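Local atomic coordinates of filamentation induced by cAMP protein Fic (Desulfovibrio alaskensis, PDB entry 4RGL), a protein that belongs to the Fic/DOC family and joins a mainly helical Fic core to a small C-terminal domain of the helix-turn-helix class. Residues G30-L35 and E254-D259; A71-K76 and Q86-A91; I273-G278 and N284-A289. All blocks are in the same frame, centred on the assembly; numbering follows the deposited sequence.

Contact 1: G30-L35 and E254-D259; sequences GRYTVL and EAVSTD
Tyr32 and Val256 mark the closest backbone approach, with 6.2 Å between Tyr32 CA and Val256 CA, and no hydrogen bond spans the gap. Helix 16-32 stops here, since Thr33 is the first residue to leave helical backbone angles. This is plain helix packing, in which the end of the N-terminal helix 16-32 rests against helix 238-257, the one preceding helix 267-276. The contact is apolar and is carried by one aromatic ring. With CG anti to the backbone nitrogen (chi1 -172°), the Tyr32 ring leans over to helix 238-257 and lies obliquely against two neighbouring residues. Its CD1 meets Val256 CG2 at 3.8 Å, and further along the same side its CE1 meets Ala255 CB at 3.7 Å. Val256 gives the contact its CG2 branch, the one beside its backbone nitrogen, and that methyl also approaches Tyr32 CB. Two hydroxyls bond back within 254-259. Ser257 OG donates to Glu254 O at 3.0 Å, and Thr258 OG1 donates to Ala255 O at 2.7 Å; each takes the carbonyl three residues back, approaching from above its plane. Around this patch, Leu207 packs on the Tyr32 side chain from a loop, Thr33 OG1, just past the helix end, bonds back to Ile29 O in its last turn, and helix 214-219 meets Glu254 through Thr215 and Val216.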
ATOM      1  N   GLY A  30      15.775   5.788   7.445  1.00 88.74           N
ATOM      2  CA  GLY A  30      16.402   6.002   8.746  1.00 91.91           C
ATOM      3  C   GLY A  30      15.522   6.801   9.688  1.00 99.68           C
ATOM      4  O   GLY A  30      15.642   6.678  10.903  1.00100.56           O
ATOM      5  N   ARG A  31      14.610   7.625   9.116  1.00 97.93           N
ATOM      6  CA  ARG A  31      13.593   8.361   9.873  1.00 98.73           C
ATOM      7  C   ARG A  31      12.273   7.570   9.918  1.00103.96           C
ATOM      8  O   ARG A  31      11.701   7.379  10.992  1.00103.52           O
ATOM      9  CB  ARG A  31      13.357   9.746   9.250  1.00 99.13           C
ATOM     10  CG  ARG A  31      14.166  10.856   9.881  1.00110.97           C
ATOM     11  CD  ARG A  31      13.887  12.183   9.198  1.00121.91           C
ATOM     12  NE  ARG A  31      14.286  13.324  10.026  1.00134.38           N
ATOM     13  CZ  ARG A  31      13.442  14.011  10.795  1.00148.46           C
ATOM     14  NH1 ARG A  31      12.151  13.698  10.822  1.00134.35           N
ATOM     15  NH2 ARG A  31      13.878  15.032  11.520  1.00135.03           N
ATOM     16  N   TYR A  32      11.811   7.082   8.733  1.00101.94           N
ATOM     17  CA  TYR A  32      10.556   6.306   8.573  1.00101.42           C
ATOM     18  C   TYR A  32      10.469   5.158   9.609  1.00107.67           C
ATOM     19  O   TYR A  32       9.369   4.702   9.930  1.00106.50           O
ATOM     20  CB  TYR A  32      10.465   5.738   7.130  1.00101.53           C
ATOM     21  CG  TYR A  32       9.139   5.082   6.787  1.00101.32           C
ATOM     22  CD1 TYR A  32       7.990   5.849   6.591  1.00102.52           C
ATOM     23  CD2 TYR A  32       9.073   3.727   6.462  1.00101.23           C
ATOM     24  CE1 TYR A  32       6.785   5.266   6.193  1.00101.39           C
ATOM     25  CE2 TYR A  32       7.878   3.137   6.041  1.00100.62           C
ATOM     26  CZ  TYR A  32       6.735   3.912   5.912  1.00104.93           C
ATOM     27  OH  TYR A  32       5.550   3.337   5.511  1.00101.06           O
ATOM     28  N   THR A  33      11.629   4.711  10.135  1.00106.62           N
ATOM     29  CA  THR A  33      11.674   3.687  11.171  1.00107.35           C
ATOM     30  C   THR A  33      11.592   4.369  12.564  1.00114.67           C
ATOM     31  O   THR A  33      10.559   4.950  12.894  1.00113.15           O
ATOM     32  CB  THR A  33      12.941   2.812  11.010  1.00110.92           C
ATOM     33  OG1 THR A  33      14.092   3.660  10.952  1.00113.88           O
ATOM     34  CG2 THR A  33      12.885   1.922   9.766  1.00103.52           C
ATOM     35  N   VAL A  34      12.707   4.340  13.348  1.00115.49           N
ATOM     36  CA  VAL A  34      12.784   4.953  14.699  1.00117.75           C
ATOM     37  C   VAL A  34      11.462   4.671  15.500  1.00124.36           C
ATOM     38  O   VAL A  34      11.159   3.510  15.795  1.00124.30           O
ATOM     39  CB  VAL A  34      13.088   6.487  14.624  1.00121.96           C
ATOM     40  CG1 VAL A  34      13.441   7.042  16.002  1.00123.39           C
ATOM     41  CG2 VAL A  34      14.207   6.773  13.633  1.00122.39           C
ATOM     42  N   LEU A  35      10.675   5.732  15.802  1.00122.21           N
ATOM     43  CA  LEU A  35       9.400   5.596  16.511  1.00121.41           C
ATOM     44  C   LEU A  35       8.229   5.852  15.561  1.00124.16           C
ATOM     45  O   LEU A  35       7.068   5.701  15.959  1.00123.18           O
ATOM     46  CB  LEU A  35       9.338   6.567  17.723  1.00122.50           C
ATOM     47  CG  LEU A  35       9.565   5.935  19.134  1.00128.31           C
ATOM     48  CD1 LEU A  35       8.398   5.048  19.538  1.00127.67           C
ATOM     49  CD2 LEU A  35      10.892   5.169  19.202  1.00131.37           C
ATOM     50  N   GLU A 254       6.555  11.224   0.739  1.00 84.61           N
ATOM     51  CA  GLU A 254       5.170  11.633   1.045  1.00 85.13           C
ATOM     52  C   GLU A 254       4.583  10.759   2.177  1.00 89.71           C
ATOM     53  O   GLU A 254       3.551  11.107   2.746  1.00 89.79           O
ATOM     54  CB  GLU A 254       4.255  11.581  -0.218  1.00 85.87           C
ATOM     55  CG  GLU A 254       3.900  10.178  -0.697  1.00 96.85           C
ATOM     56  CD  GLU A 254       2.623  10.089  -1.531  1.00117.34           C
ATOM     57  OE1 GLU A 254       1.602  10.686  -1.113  1.00102.03           O
ATOM     58  OE2 GLU A 254       2.608   9.305  -2.508  1.00111.60           O
ATOM     59  N   ALA A 255       5.272   9.658   2.528  1.00 86.58           N
ATOM     60  CA  ALA A 255       4.844   8.779   3.615  1.00 86.26           C
ATOM     61  C   ALA A 255       5.224   9.363   4.975  1.00 93.25           C
ATOM     62  O   ALA A 255       4.499   9.173   5.947  1.00 92.51           O
ATOM     63  CB  ALA A 255       5.463   7.405   3.446  1.00 86.50           C
ATOM     64  N   VAL A 256       6.365  10.074   5.045  1.00 93.35           N
ATOM     65  CA  VAL A 256       6.847  10.673   6.292  1.00 95.70           C
ATOM     66  C   VAL A 256       6.143  12.038   6.533  1.00104.38           C
ATOM     67  O   VAL A 256       5.949  12.434   7.686  1.00104.49           O
ATOM     68  CB  VAL A 256       8.399  10.828   6.281  1.00100.79           C
ATOM     69  CG1 VAL A 256       8.901  11.464   7.575  1.00102.01           C
ATOM     70  CG2 VAL A 256       9.078   9.482   6.048  1.00100.21           C
ATOM     71  N   SER A 257       5.722  12.722   5.441  1.00104.49           N
ATOM     72  CA  SER A 257       5.060  14.037   5.530  1.00106.87           C
ATOM     73  C   SER A 257       3.634  13.921   6.122  1.00114.60           C
ATOM     74  O   SER A 257       3.117  14.901   6.666  1.00115.22           O
ATOM     75  CB  SER A 257       4.996  14.699   4.158  1.00110.72           C
ATOM     76  OG  SER A 257       4.165  13.966   3.272  1.00119.73           O
ATOM     77  N   THR A 258       2.993  12.728   5.984  1.00112.96           N
ATOM     78  CA  THR A 258       1.633  12.495   6.508  1.00113.71           C
ATOM     79  C   THR A 258       1.631  12.537   8.056  1.00122.21           C
ATOM     80  O   THR A 258       0.649  12.986   8.660  1.00122.32           O
ATOM     81  CB  THR A 258       1.072  11.155   5.990  1.00118.26           C
ATOM     82  OG1 THR A 258       1.983  10.105   6.319  1.00117.04           O
ATOM     83  CG2 THR A 258       0.810  11.172   4.483  1.00114.68           C
ATOM     84  N   ASP A 259       2.745  12.090   8.692  1.00121.65           N
ATOM     85  CA  ASP A 259       2.885  12.126  10.154  1.00123.21           C
ATOM     86  C   ASP A 259       3.124  13.573  10.639  1.00129.77           C
ATOM     87  O   ASP A 259       2.386  14.065  11.499  1.00130.16           O
ATOM     88  CB  ASP A 259       4.039  11.202  10.620  1.00125.62           C
ATOM     89  CG  ASP A 259       3.826   9.724  10.302  1.00137.09           C
ATOM     90  OD1 ASP A 259       3.379   9.419   9.169  1.00137.20           O
ATOM     91  OD2 ASP A 259       4.212   8.876  11.137  1.00143.41           O
TER

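Contact 2: A71-K76 and Q86-A91; sequences AVIDGK and QEVRNA
Val72 and Ile73, in the last turn of helix 66-74, pack on Val88 and Arg89 of helix 82-95; these are two consecutive helices joined by a short loop, the second running steeply across the end of the first. The backbones come nearest at Ile73 and Arg89, whose CA atoms are 6.8 Å apart, and only side chains bridge the space. At the centre is Val88 CG1, the branch anti to its backbone nitrogen (chi1 175°). Val72 CG1 meets it at 3.7 Å, with the two valines lying obliquely across each other. Ile73 comes to the same methyl with its longer branch: Ile73 CG1 is 3.8 Å from Val88 CG1, and the two side chains run at about a right angle. One methyl of the second helix is thus held between two residues of the first.

A Schellman-like turn ends helix 66-74: Gly75 has a positive phi of 100°, Gly75 N holds Ala71 O, and the bonds from Lys76 N to Ala71 O and from Gly75 N to Val72 O are weak. Towards solvent, Arg89 lends its aliphatic part, Arg89 CG lying 3.9 Å from Val72 CG1. Its chain runs extended from CG to NE, which carries the guanidinium past the valine to the side chain of Gln86, one turn earlier. There Arg89 NH1 donates to Gln86 OE1 at 3.2 Å, with an angle of 153° at the hydrogen. Helix 42-59 meets the apolar part too, with Ile50 and Ile53 on Ile73 and Leu57 on Val88. Glu87 OE1 accepts a hydrogen bond from Asn62 and makes a long, weak ion pair with Arg191, the first arginine of the Fic signature, which begins HPFADGNGR here.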
ATOM      1  N   ALA A  71     -14.201  -0.390  -0.199  1.00 68.22           N
ATOM      2  CA  ALA A  71     -15.453  -1.052   0.145  1.00 68.30           C
ATOM      3  C   ALA A  71     -15.397  -2.566  -0.161  1.00 72.05           C
ATOM      4  O   ALA A  71     -15.925  -3.361   0.615  1.00 72.35           O
ATOM      5  CB  ALA A  71     -16.603  -0.409  -0.605  1.00 69.74           C
ATOM      6  N   VAL A  72     -14.728  -2.962  -1.283  1.00 67.88           N
ATOM      7  CA  VAL A  72     -14.564  -4.385  -1.638  1.00 67.41           C
ATOM      8  C   VAL A  72     -13.795  -5.097  -0.541  1.00 72.52           C
ATOM      9  O   VAL A  72     -14.257  -6.109  -0.018  1.00 72.08           O
ATOM     10  CB  VAL A  72     -13.856  -4.563  -3.011  1.00 70.25           C
ATOM     11  CG1 VAL A  72     -13.646  -6.043  -3.329  1.00 70.16           C
ATOM     12  CG2 VAL A  72     -14.630  -3.882  -4.118  1.00 70.44           C
ATOM     13  N   ILE A  73     -12.624  -4.549  -0.173  1.00 70.40           N
ATOM     14  CA  ILE A  73     -11.739  -5.144   0.818  1.00 70.84           C
ATOM     15  C   ILE A  73     -12.365  -5.038   2.238  1.00 77.26           C
ATOM     16  O   ILE A  73     -12.165  -5.931   3.055  1.00 77.05           O
ATOM     17  CB  ILE A  73     -10.331  -4.479   0.749  1.00 72.83           C
ATOM     18  CG1 ILE A  73      -9.680  -4.736  -0.645  1.00 72.87           C
ATOM     19  CG2 ILE A  73      -9.418  -4.978   1.892  1.00 73.06           C
ATOM     20  CD1 ILE A  73      -8.353  -3.981  -0.905  1.00 80.03           C
ATOM     21  N   ASP A  74     -13.172  -3.982   2.494  1.00 75.36           N
ATOM     22  CA  ASP A  74     -13.841  -3.825   3.795  1.00 76.46           C
ATOM     23  C   ASP A  74     -14.962  -4.844   3.964  1.00 81.74           C
ATOM     24  O   ASP A  74     -15.259  -5.250   5.083  1.00 82.47           O
ATOM     25  CB  ASP A  74     -14.402  -2.397   3.963  1.00 78.66           C
ATOM     26  CG  ASP A  74     -13.369  -1.357   4.384  1.00 90.95           C
ATOM     27  OD1 ASP A  74     -12.182  -1.737   4.582  1.00 90.66           O
ATOM     28  OD2 ASP A  74     -13.757  -0.186   4.583  1.00 99.16           O
ATOM     29  N   GLY A  75     -15.568  -5.245   2.852  1.00 78.70           N
ATOM     30  CA  GLY A  75     -16.708  -6.153   2.857  1.00 79.60           C
ATOM     31  C   GLY A  75     -18.024  -5.421   2.689  1.00 84.39           C
ATOM     32  O   GLY A  75     -19.090  -6.046   2.654  1.00 85.01           O
ATOM     33  N   LYS A  76     -17.952  -4.065   2.533  1.00 80.65           N
ATOM     34  CA  LYS A  76     -19.128  -3.182   2.404  1.00 81.36           C
ATOM     35  C   LYS A  76     -19.813  -3.351   1.026  1.00 87.21           C
ATOM     36  O   LYS A  76     -19.338  -4.124   0.185  1.00 86.12           O
ATOM     37  CB  LYS A  76     -18.715  -1.698   2.609  1.00 82.75           C
ATOM     38  CG  LYS A  76     -18.011  -1.409   3.948  1.00 88.27           C
ATOM     39  CD  LYS A  76     -18.973  -1.447   5.138  1.00 97.14           C
ATOM     40  CE  LYS A  76     -18.276  -1.123   6.445  1.00104.26           C
ATOM     41  NZ  LYS A  76     -17.732   0.265   6.460  1.00113.91           N
ATOM     42  N   GLN A  86     -13.527  -9.036  -8.543  1.00 67.49           N
ATOM     43  CA  GLN A  86     -12.752 -10.244  -8.258  1.00 67.00           C
ATOM     44  C   GLN A  86     -11.265 -10.001  -8.429  1.00 71.10           C
ATOM     45  O   GLN A  86     -10.465 -10.633  -7.737  1.00 71.91           O
ATOM     46  CB  GLN A  86     -13.192 -11.408  -9.129  1.00 68.73           C
ATOM     47  CG  GLN A  86     -14.096 -12.393  -8.385  1.00 85.15           C
ATOM     48  CD  GLN A  86     -13.447 -12.937  -7.116  1.00 91.45           C
ATOM     49  OE1 GLN A  86     -14.032 -12.904  -6.030  1.00 87.73           O
ATOM     50  NE2 GLN A  86     -12.221 -13.423  -7.229  1.00 75.39           N
ATOM     51  N   GLU A  87     -10.877  -9.074  -9.332  1.00 66.33           N
ATOM     52  CA  GLU A  87      -9.476  -8.687  -9.465  1.00 65.42           C
ATOM     53  C   GLU A  87      -8.967  -8.118  -8.142  1.00 68.80           C
ATOM     54  O   GLU A  87      -7.884  -8.488  -7.690  1.00 68.58           O
ATOM     55  CB  GLU A  87      -9.283  -7.661 -10.601  1.00 66.69           C
ATOM     56  CG  GLU A  87      -9.419  -8.250 -11.997  1.00 78.48           C
ATOM     57  CD  GLU A  87      -9.020  -7.312 -13.125  1.00101.87           C
ATOM     58  OE1 GLU A  87      -8.467  -6.227 -12.831  1.00 99.13           O
ATOM     59  OE2 GLU A  87      -9.192  -7.698 -14.304  1.00 96.80           O
ATOM     60  N   VAL A  88      -9.808  -7.286  -7.468  1.00 64.67           N
ATOM     61  CA  VAL A  88      -9.472  -6.666  -6.180  1.00 64.08           C
ATOM     62  C   VAL A  88      -9.362  -7.740  -5.082  1.00 67.63           C
ATOM     63  O   VAL A  88      -8.387  -7.751  -4.331  1.00 67.08           O
ATOM     64  CB  VAL A  88     -10.509  -5.576  -5.788  1.00 68.37           C
ATOM     65  CG1 VAL A  88     -10.221  -5.018  -4.398  1.00 67.98           C
ATOM     66  CG2 VAL A  88     -10.544  -4.457  -6.824  1.00 68.07           C
ATOM     67  N   ARG A  89     -10.368  -8.630  -4.983  1.00 64.77           N
ATOM     68  CA  ARG A  89     -10.364  -9.693  -3.980  1.00 64.81           C
ATOM     69  C   ARG A  89      -9.110 -10.563  -4.124  1.00 68.03           C
ATOM     70  O   ARG A  89      -8.409 -10.794  -3.140  1.00 68.02           O
ATOM     71  CB  ARG A  89     -11.636 -10.562  -4.087  1.00 66.38           C
ATOM     72  CG  ARG A  89     -12.940  -9.803  -3.827  1.00 72.24           C
ATOM     73  CD  ARG A  89     -14.079 -10.765  -3.538  1.00 78.03           C
ATOM     74  NE  ARG A  89     -15.360 -10.073  -3.383  1.00 89.71           N
ATOM     75  CZ  ARG A  89     -16.273  -9.978  -4.349  1.00104.98           C
ATOM     76  NH1 ARG A  89     -16.057 -10.540  -5.534  1.00 93.45           N
ATOM     77  NH2 ARG A  89     -17.412  -9.332  -4.131  1.00 87.39           N
ATOM     78  N   ASN A  90      -8.794 -10.995  -5.371  1.00 64.33           N
ATOM     79  CA  ASN A  90      -7.604 -11.814  -5.647  1.00 64.12           C
ATOM     80  C   ASN A  90      -6.319 -11.051  -5.310  1.00 67.14           C
ATOM     81  O   ASN A  90      -5.415 -11.617  -4.686  1.00 67.73           O
ATOM     82  CB  ASN A  90      -7.578 -12.264  -7.118  1.00 63.75           C
ATOM     83  CG  ASN A  90      -8.579 -13.348  -7.455  1.00 77.61           C
ATOM     84  OD1 ASN A  90      -9.421 -13.736  -6.637  1.00 73.59           O
ATOM     85  ND2 ASN A  90      -8.479 -13.888  -8.657  1.00 68.10           N
ATOM     86  N   ALA A  91      -6.239  -9.759  -5.713  1.00 61.55           N
ATOM     87  CA  ALA A  91      -5.067  -8.925  -5.428  1.00 60.02           C
ATOM     88  C   ALA A  91      -4.837  -8.802  -3.918  1.00 65.25           C
ATOM     89  O   ALA A  91      -3.729  -9.077  -3.441  1.00 66.14           O
ATOM     90  CB  ALA A  91      -5.237  -7.553  -6.047  1.00 59.53           C
TER

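Contact 3: I273-G278 and N284-A289; sequences IRAIGG and NDLMQA
Ile276 and Leu286 form the close-packed half of this contact, and Ala275 with Ala289 the looser, more exposed half. In the buried part Ile276 CD1 reaches Leu286 CD2 at 3.5 Å and Leu286 CD1 at 3.8 Å, so the end of the isoleucine rests against both methyls of the leucine fork. It gets there because rotation about CB-CG1 (chi2 -76°) turns CD1 towards helix 283-290, and the two side chains meet obliquely. Leu286 CD2 is shared: it also lies 3.8 Å from Ala275 CB, between two successive residues of the first helix. One turn further along helix 283-290 the packing thins out. Ala275 CB and Ala289 CB face each other at 4.2 Å, methyl to methyl, on the more open side, although the backbones are nearest here, with 6.4 Å between Ala275 CA and Ala289 CA. Gly277, with positive phi, then takes the chain out of helix 267-276. The order helix, strand, helix, helix, strand, strand is that of a winged helix, and this contact joins its first two helices. Phe298 of helix 295-308 covers Leu286, Leu281 of strand 281-282 touches both Leu286 and Ile276, and Tyr327 and Leu329 of strand 326-329 lie on Ile276, while Asp285 forms a salt bridge with Arg326 of that strand.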
ATOM      1  N   ILE A 273     -17.596  10.468  25.256  1.00111.30           N
ATOM      2  CA  ILE A 273     -17.813  11.162  23.973  1.00110.44           C
ATOM      3  C   ILE A 273     -18.937  10.456  23.173  1.00112.46           C
ATOM      4  O   ILE A 273     -19.826  11.126  22.640  1.00112.24           O
ATOM      5  CB  ILE A 273     -16.485  11.235  23.152  1.00112.59           C
ATOM      6  CG1 ILE A 273     -15.370  11.960  23.962  1.00113.69           C
ATOM      7  CG2 ILE A 273     -16.716  11.917  21.785  1.00113.03           C
ATOM      8  CD1 ILE A 273     -13.931  11.875  23.327  1.00121.09           C
ATOM      9  N   ARG A 274     -18.919   9.100  23.144  1.00107.63           N
ATOM     10  CA  ARG A 274     -19.950   8.317  22.451  1.00106.99           C
ATOM     11  C   ARG A 274     -21.309   8.426  23.174  1.00111.73           C
ATOM     12  O   ARG A 274     -22.359   8.370  22.524  1.00111.42           O
ATOM     13  CB  ARG A 274     -19.530   6.840  22.332  1.00106.09           C
ATOM     14  CG  ARG A 274     -18.372   6.601  21.361  1.00114.38           C
ATOM     15  CD  ARG A 274     -18.137   5.113  21.111  1.00123.68           C
ATOM     16  NE  ARG A 274     -17.679   4.416  22.316  1.00133.10           N
ATOM     17  CZ  ARG A 274     -16.399   4.217  22.614  1.00147.21           C
ATOM     18  NH1 ARG A 274     -15.444   4.641  21.792  1.00134.56           N
ATOM     19  NH2 ARG A 274     -16.062   3.583  23.729  1.00132.80           N
ATOM     20  N   ALA A 275     -21.285   8.592  24.523  1.00108.72           N
ATOM     21  CA  ALA A 275     -22.510   8.706  25.326  1.00109.40           C
ATOM     22  C   ALA A 275     -23.235  10.040  25.063  1.00112.64           C
ATOM     23  O   ALA A 275     -24.466  10.066  25.029  1.00113.36           O
ATOM     24  CB  ALA A 275     -22.181   8.574  26.802  1.00110.76           C
ATOM     25  N   ILE A 276     -22.468  11.148  24.866  1.00107.93           N
ATOM     26  CA  ILE A 276     -23.051  12.474  24.578  1.00108.42           C
ATOM     27  C   ILE A 276     -23.746  12.462  23.192  1.00110.92           C
ATOM     28  O   ILE A 276     -24.938  12.771  23.095  1.00111.68           O
ATOM     29  CB  ILE A 276     -21.961  13.604  24.654  1.00111.44           C
ATOM     30  CG1 ILE A 276     -21.342  13.715  26.085  1.00112.19           C
ATOM     31  CG2 ILE A 276     -22.536  14.969  24.180  1.00113.22           C
ATOM     32  CD1 ILE A 276     -22.256  14.413  27.150  1.00122.22           C
ATOM     33  N   GLY A 277     -22.985  12.121  22.147  1.00104.84           N
ATOM     34  CA  GLY A 277     -23.487  12.119  20.780  1.00104.00           C
ATOM     35  C   GLY A 277     -23.815  13.511  20.282  1.00108.41           C
ATOM     36  O   GLY A 277     -22.981  14.417  20.362  1.00108.50           O
ATOM     37  N   GLY A 278     -25.051  13.697  19.836  1.00105.13           N
ATOM     38  CA  GLY A 278     -25.516  14.987  19.338  1.00106.14           C
ATOM     39  C   GLY A 278     -26.240  15.820  20.379  1.00111.25           C
ATOM     40  O   GLY A 278     -26.187  17.054  20.339  1.00112.29           O
ATOM     41  N   ASN A 284     -26.157  13.252  35.615  1.00 95.46           N
ATOM     42  CA  ASN A 284     -26.962  12.055  35.896  1.00 95.26           C
ATOM     43  C   ASN A 284     -27.311  11.291  34.603  1.00 98.47           C
ATOM     44  O   ASN A 284     -27.518  10.074  34.649  1.00 97.52           O
ATOM     45  CB  ASN A 284     -28.236  12.430  36.645  1.00 96.00           C
ATOM     46  CG  ASN A 284     -27.988  12.908  38.056  1.00111.93           C
ATOM     47  OD1 ASN A 284     -28.354  14.022  38.431  1.00107.79           O
ATOM     48  ND2 ASN A 284     -27.325  12.082  38.860  1.00100.63           N
ATOM     49  N   ASP A 285     -27.384  12.006  33.452  1.00 95.09           N
ATOM     50  CA  ASP A 285     -27.641  11.369  32.151  1.00 93.85           C
ATOM     51  C   ASP A 285     -26.426  10.564  31.704  1.00 95.84           C
ATOM     52  O   ASP A 285     -26.579   9.466  31.166  1.00 94.32           O
ATOM     53  CB  ASP A 285     -28.007  12.422  31.087  1.00 95.81           C
ATOM     54  CG  ASP A 285     -29.345  13.107  31.320  1.00106.06           C
ATOM     55  OD1 ASP A 285     -30.247  12.466  31.915  1.00106.97           O
ATOM     56  OD2 ASP A 285     -29.527  14.229  30.817  1.00112.32           O
ATOM     57  N   LEU A 286     -25.212  11.097  31.958  1.00 92.31           N
ATOM     58  CA  LEU A 286     -23.963  10.395  31.657  1.00 90.74           C
ATOM     59  C   LEU A 286     -23.729   9.264  32.656  1.00 94.92           C
ATOM     60  O   LEU A 286     -23.349   8.158  32.261  1.00 93.30           O
ATOM     61  CB  LEU A 286     -22.781  11.374  31.675  1.00 90.39           C
ATOM     62  CG  LEU A 286     -22.680  12.308  30.477  1.00 94.78           C
ATOM     63  CD1 LEU A 286     -21.681  13.426  30.742  1.00 95.11           C
ATOM     64  CD2 LEU A 286     -22.306  11.538  29.212  1.00 95.63           C
HETATM   65  N   MSE A 287     -24.014   9.525  33.953  1.00 92.79           N
HETATM   66  CA  MSE A 287     -23.890   8.531  35.022  1.00 92.90           C
HETATM   67  C   MSE A 287     -24.689   7.242  34.673  1.00 98.27           C
HETATM   68  O   MSE A 287     -24.151   6.136  34.772  1.00 97.75           O
HETATM   69  CB  MSE A 287     -24.388   9.125  36.351  1.00 96.52           C
HETATM   70  CG  MSE A 287     -23.801   8.458  37.571  1.00103.65           C
HETATM   71 SE   MSE A 287     -22.226   9.399  38.287  0.75111.04          SE
HETATM   72  CE  MSE A 287     -21.765   8.151  39.616  1.00108.45           C
ATOM     73  N   GLN A 288     -25.955   7.408  34.206  1.00 95.86           N
ATOM     74  CA  GLN A 288     -26.825   6.285  33.827  1.00 96.01           C
ATOM     75  C   GLN A 288     -26.310   5.572  32.559  1.00 99.75           C
ATOM     76  O   GLN A 288     -26.342   4.340  32.493  1.00 99.40           O
ATOM     77  CB  GLN A 288     -28.271   6.776  33.606  1.00 98.21           C
ATOM     78  CG  GLN A 288     -29.170   5.740  32.928  1.00102.77           C
ATOM     79  CD  GLN A 288     -30.497   5.587  33.611  1.00112.57           C
ATOM     80  OE1 GLN A 288     -30.985   6.489  34.301  1.00105.67           O
ATOM     81  NE2 GLN A 288     -31.128   4.450  33.406  1.00105.68           N
ATOM     82  N   ALA A 289     -25.871   6.352  31.545  1.00 95.88           N
ATOM     83  CA  ALA A 289     -25.411   5.806  30.264  1.00 94.40           C
ATOM     84  C   ALA A 289     -24.096   5.016  30.417  1.00 98.36           C
ATOM     85  O   ALA A 289     -23.936   3.966  29.794  1.00 96.99           O
ATOM     86  CB  ALA A 289     -25.225   6.930  29.257  1.00 94.42           C
TER

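From the N terminus, the chain opens contact 1 at the end of helix 16-32 and leaves it open through most of the Fic core. Contact 2 is nested inside that long loop: it closes a short one, between helices 66-74 and 82-95, on the opposite side of the chain's centre, its centre 28 Å from that of contact 1. Contact 1 closes only when helix 238-257 comes back to the first helix. Next in the chain is helix 267-276, which opens contact 3, a short local closure in the winged-helix domain, in series with the other two. Its centre lies 37 to 38 Å from theirs, and none of the three touch.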